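Local coordinates for cupin type-2 domain-containing protein (Burkholderia xenovorans, PDB 2O8Q), which is of unknown function but has a cupin fold and binds a nickel ion through three histidines of the kind other cupins use to hold metals, at residues F65-L71 with A89-Q95. Residues are numbered along the deposited sequence; the frame is centred on the assembly and turned at random.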
ATOM      1  N   PHE A  65       6.019  -2.958  -1.593  1.00 19.35           N
ATOM      2  CA  PHE A  65       6.673  -2.881  -0.325  1.00 17.65           C
ATOM      3  C   PHE A  65       7.391  -4.198  -0.056  1.00 18.21           C
ATOM      4  O   PHE A  65       6.812  -5.274  -0.277  1.00 19.25           O
ATOM      5  CB  PHE A  65       5.644  -2.633   0.782  1.00 18.70           C
ATOM      6  CG  PHE A  65       6.251  -2.517   2.130  1.00 18.25           C
ATOM      7  CD1 PHE A  65       7.044  -1.411   2.440  1.00 20.01           C
ATOM      8  CD2 PHE A  65       6.110  -3.528   3.055  1.00 18.68           C
ATOM      9  CE1 PHE A  65       7.666  -1.310   3.662  1.00 21.72           C
ATOM     10  CE2 PHE A  65       6.740  -3.407   4.302  1.00 19.37           C
ATOM     11  CZ  PHE A  65       7.474  -2.312   4.597  1.00 18.53           C
ATOM     12  N   GLN A  66       8.629  -4.109   0.413  1.00 18.47           N
ATOM     13  CA  GLN A  66       9.310  -5.302   0.820  1.00 17.59           C
ATOM     14  C   GLN A  66      10.325  -5.038   1.957  1.00 17.62           C
ATOM     15  O   GLN A  66      11.224  -4.239   1.812  1.00 19.15           O
ATOM     16  CB  GLN A  66      10.053  -5.916  -0.385  1.00 18.15           C
ATOM     17  CG  GLN A  66      10.691  -7.252  -0.050  1.00 18.08           C
ATOM     18  CD  GLN A  66      11.174  -7.965  -1.315  1.00 19.47           C
ATOM     19  OE1 GLN A  66      11.843  -7.342  -2.154  1.00 19.53           O
ATOM     20  NE2 GLN A  66      10.835  -9.279  -1.438  1.00 20.29           N
ATOM     21  N   LEU A  67      10.138  -5.745   3.079  1.00 17.85           N
ATOM     22  CA  LEU A  67      11.018  -5.583   4.240  1.00 17.40           C
ATOM     23  C   LEU A  67      11.402  -6.910   4.831  1.00 18.47           C
ATOM     24  O   LEU A  67      10.542  -7.784   4.972  1.00 18.69           O
ATOM     25  CB  LEU A  67      10.276  -4.804   5.352  1.00 18.25           C
ATOM     26  CG  LEU A  67      11.025  -4.466   6.648  1.00 19.40           C
ATOM     27  CD1 LEU A  67      12.266  -3.577   6.457  1.00 19.80           C
ATOM     28  CD2 LEU A  67      10.061  -3.793   7.658  1.00 20.04           C
ATOM     29  N   PHE A  68      12.683  -7.079   5.191  1.00 18.21           N
ATOM     30  CA  PHE A  68      13.158  -8.251   5.921  1.00 18.78           C
ATOM     31  C   PHE A  68      13.636  -7.808   7.295  1.00 19.42           C
ATOM     32  O   PHE A  68      14.295  -6.749   7.432  1.00 19.53           O
ATOM     33  CB  PHE A  68      14.359  -8.876   5.206  1.00 17.44           C
ATOM     34  CG  PHE A  68      13.971  -9.476   3.889  1.00 19.93           C
ATOM     35  CD1 PHE A  68      13.411 -10.748   3.817  1.00 22.74           C
ATOM     36  CD2 PHE A  68      13.997  -8.719   2.747  1.00 23.07           C
ATOM     37  CE1 PHE A  68      12.982 -11.261   2.612  1.00 25.19           C
ATOM     38  CE2 PHE A  68      13.563  -9.251   1.562  1.00 23.77           C
ATOM     39  CZ  PHE A  68      13.048 -10.494   1.490  1.00 24.70           C
ATOM     40  N   TYR A  69      13.298  -8.624   8.288  1.00 18.97           N
ATOM     41  CA  TYR A  69      13.785  -8.442   9.675  1.00 18.42           C
ATOM     42  C   TYR A  69      14.356  -9.767  10.146  1.00 19.68           C
ATOM     43  O   TYR A  69      13.672 -10.730  10.241  1.00 18.42           O
ATOM     44  CB  TYR A  69      12.676  -7.944  10.611  1.00 19.72           C
ATOM     45  CG  TYR A  69      13.171  -7.525  11.978  1.00 17.46           C
ATOM     46  CD1 TYR A  69      13.373  -8.485  12.953  1.00 19.50           C
ATOM     47  CD2 TYR A  69      13.504  -6.212  12.256  1.00 19.17           C
ATOM     48  CE1 TYR A  69      13.856  -8.112  14.196  1.00 18.28           C
ATOM     49  CE2 TYR A  69      13.964  -5.839  13.484  1.00 18.50           C
ATOM     50  CZ  TYR A  69      14.154  -6.784  14.456  1.00 18.40           C
ATOM     51  OH  TYR A  69      14.644  -6.413  15.704  1.00 18.65           O
ATOM     52  N   VAL A  70      15.649  -9.791  10.433  1.00 18.71           N
ATOM     53  CA  VAL A  70      16.317 -11.031  10.829  1.00 18.00           C
ATOM     54  C   VAL A  70      16.034 -11.374  12.283  1.00 18.96           C
ATOM     55  O   VAL A  70      16.275 -10.585  13.199  1.00 18.91           O
ATOM     56  CB  VAL A  70      17.829 -10.978  10.563  1.00 18.73           C
ATOM     57  CG1 VAL A  70      18.460 -12.321  10.987  1.00 19.26           C
ATOM     58  CG2 VAL A  70      18.084 -10.676   9.091  1.00 19.93           C
ATOM     59  N   LEU A  71      15.519 -12.600  12.490  1.00 20.30           N
ATOM     60  CA  LEU A  71      15.117 -13.068  13.830  1.00 20.14           C
ATOM     61  C   LEU A  71      16.216 -13.905  14.502  1.00 19.28           C
ATOM     62  O   LEU A  71      16.302 -13.976  15.727  1.00 21.62           O
ATOM     63  CB  LEU A  71      13.822 -13.883  13.700  1.00 18.92           C
ATOM     64  CG  LEU A  71      12.621 -13.125  13.120  1.00 21.00           C
ATOM     65  CD1 LEU A  71      11.487 -14.106  12.783  1.00 20.61           C
ATOM     66  CD2 LEU A  71      12.171 -12.014  14.079  1.00 23.05           C
ATOM     67  N   ALA A  89      20.831 -11.034  13.750  1.00 19.03           N
ATOM     68  CA  ALA A  89      19.529 -10.847  14.436  1.00 19.50           C
ATOM     69  C   ALA A  89      19.330  -9.363  14.767  1.00 19.11           C
ATOM     70  O   ALA A  89      20.271  -8.708  15.286  1.00 19.61           O
ATOM     71  CB  ALA A  89      19.410 -11.711  15.691  1.00 20.77           C
ATOM     72  N   GLY A  90      18.118  -8.858  14.499  1.00 19.43           N
ATOM     73  CA  GLY A  90      17.782  -7.472  14.788  1.00 17.48           C
ATOM     74  C   GLY A  90      18.029  -6.579  13.600  1.00 19.01           C
ATOM     75  O   GLY A  90      17.634  -5.440  13.633  1.00 19.00           O
ATOM     76  N   GLY A  91      18.735  -7.088  12.584  1.00 19.36           N
ATOM     77  CA  GLY A  91      19.006  -6.325  11.372  1.00 17.19           C
ATOM     78  C   GLY A  91      17.816  -6.323  10.435  1.00 17.79           C
ATOM     79  O   GLY A  91      17.057  -7.313  10.374  1.00 17.91           O
ATOM     80  N   SER A  92      17.666  -5.248   9.666  1.00 19.07           N
ATOM     81  CA  SER A  92      16.551  -5.135   8.743  1.00 18.31           C
ATOM     82  C   SER A  92      17.024  -4.593   7.428  1.00 18.81           C
ATOM     83  O   SER A  92      18.008  -3.831   7.369  1.00 18.79           O
ATOM     84  CB  SER A  92      15.492  -4.220   9.329  1.00 20.14           C
ATOM     85  OG  SER A  92      15.973  -2.922   9.634  1.00 19.34           O
ATOM     86  N   ALA A  93      16.347  -5.017   6.358  1.00 17.92           N
ATOM     87  CA  ALA A  93      16.648  -4.534   5.041  1.00 16.33           C
ATOM     88  C   ALA A  93      15.348  -4.201   4.339  1.00 18.91           C
ATOM     89  O   ALA A  93      14.515  -5.082   4.088  1.00 19.08           O
ATOM     90  CB  ALA A  93      17.418  -5.567   4.199  1.00 19.30           C
ATOM     91  N   PHE A  94      15.188  -2.928   4.002  1.00 17.36           N
ATOM     92  CA  PHE A  94      14.080  -2.456   3.175  1.00 17.90           C
ATOM     93  C   PHE A  94      14.580  -2.492   1.718  1.00 17.22           C
ATOM     94  O   PHE A  94      15.603  -1.870   1.391  1.00 18.09           O
ATOM     95  CB  PHE A  94      13.659  -1.038   3.562  1.00 19.77           C
ATOM     96  CG  PHE A  94      12.772  -0.374   2.535  1.00 18.34           C
ATOM     97  CD1 PHE A  94      11.439  -0.743   2.380  1.00 18.76           C
ATOM     98  CD2 PHE A  94      13.305   0.511   1.642  1.00 19.43           C
ATOM     99  CE1 PHE A  94      10.673  -0.166   1.383  1.00 19.46           C
ATOM    100  CE2 PHE A  94      12.506   1.052   0.658  1.00 20.37           C
ATOM    101  CZ  PHE A  94      11.227   0.707   0.558  1.00 21.19           C
ATOM    102  N   GLN A  95      13.843  -3.238   0.867  1.00 17.56           N
ATOM    103  CA  GLN A  95      14.211  -3.432  -0.516  1.00 17.43           C
ATOM    104  C   GLN A  95      13.225  -2.651  -1.381  1.00 17.24           C
ATOM    105  O   GLN A  95      12.074  -3.016  -1.499  1.00 18.91           O
ATOM    106  CB  GLN A  95      14.177  -4.872  -0.914  1.00 18.01           C
ATOM    107  CG  GLN A  95      15.166  -5.689  -0.119  1.00 17.91           C
ATOM    108  CD  GLN A  95      15.389  -7.110  -0.662  1.00 21.84           C
ATOM    109  OE1 GLN A  95      14.617  -7.638  -1.544  1.00 23.57           O
ATOM    110  NE2 GLN A  95      16.453  -7.751  -0.165  1.00 21.22           N
TER
HETATM  111  O   HOH W   1       9.615  -1.774  -1.203  1.00 19.97           O
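The ring of Y69 lies with one face over the carbonyl O of G91 and sets its OH 3.4 Å from G90 CA, above the G90-G91 turn that leads into strand 92-94 of a cupin beta-barrel. In its larger sheet, strand 66-71 sits antiparallel between 92-94 and 111-116. Five backbone hydrogen bonds join the segments, among them the reciprocal pair F68 N to A93 O and A93 N to F68 O, both 2.9 Å; L67–F94 and Y69–S92 flank it as non-hydrogen-bonded pairs. L67, Y69, S92 and F94 share the face that packs against a second subunit, where Y69 meets R29 of that chain. F68 and A93 point to the other face, into the barrel; Q95, two residues on from A93, has its side chain about 5 Å from the nickel held by H59, H61 and H101. At G90's backbone angles a CB would jam against A89 O, which calls for glycine. Beyond the last backbone bond, Q95 N to Q66 O (3.0 Å), a water donates to Q95 O at 2.8 Å and weakly accepts from Q66 N at 3.0 Å.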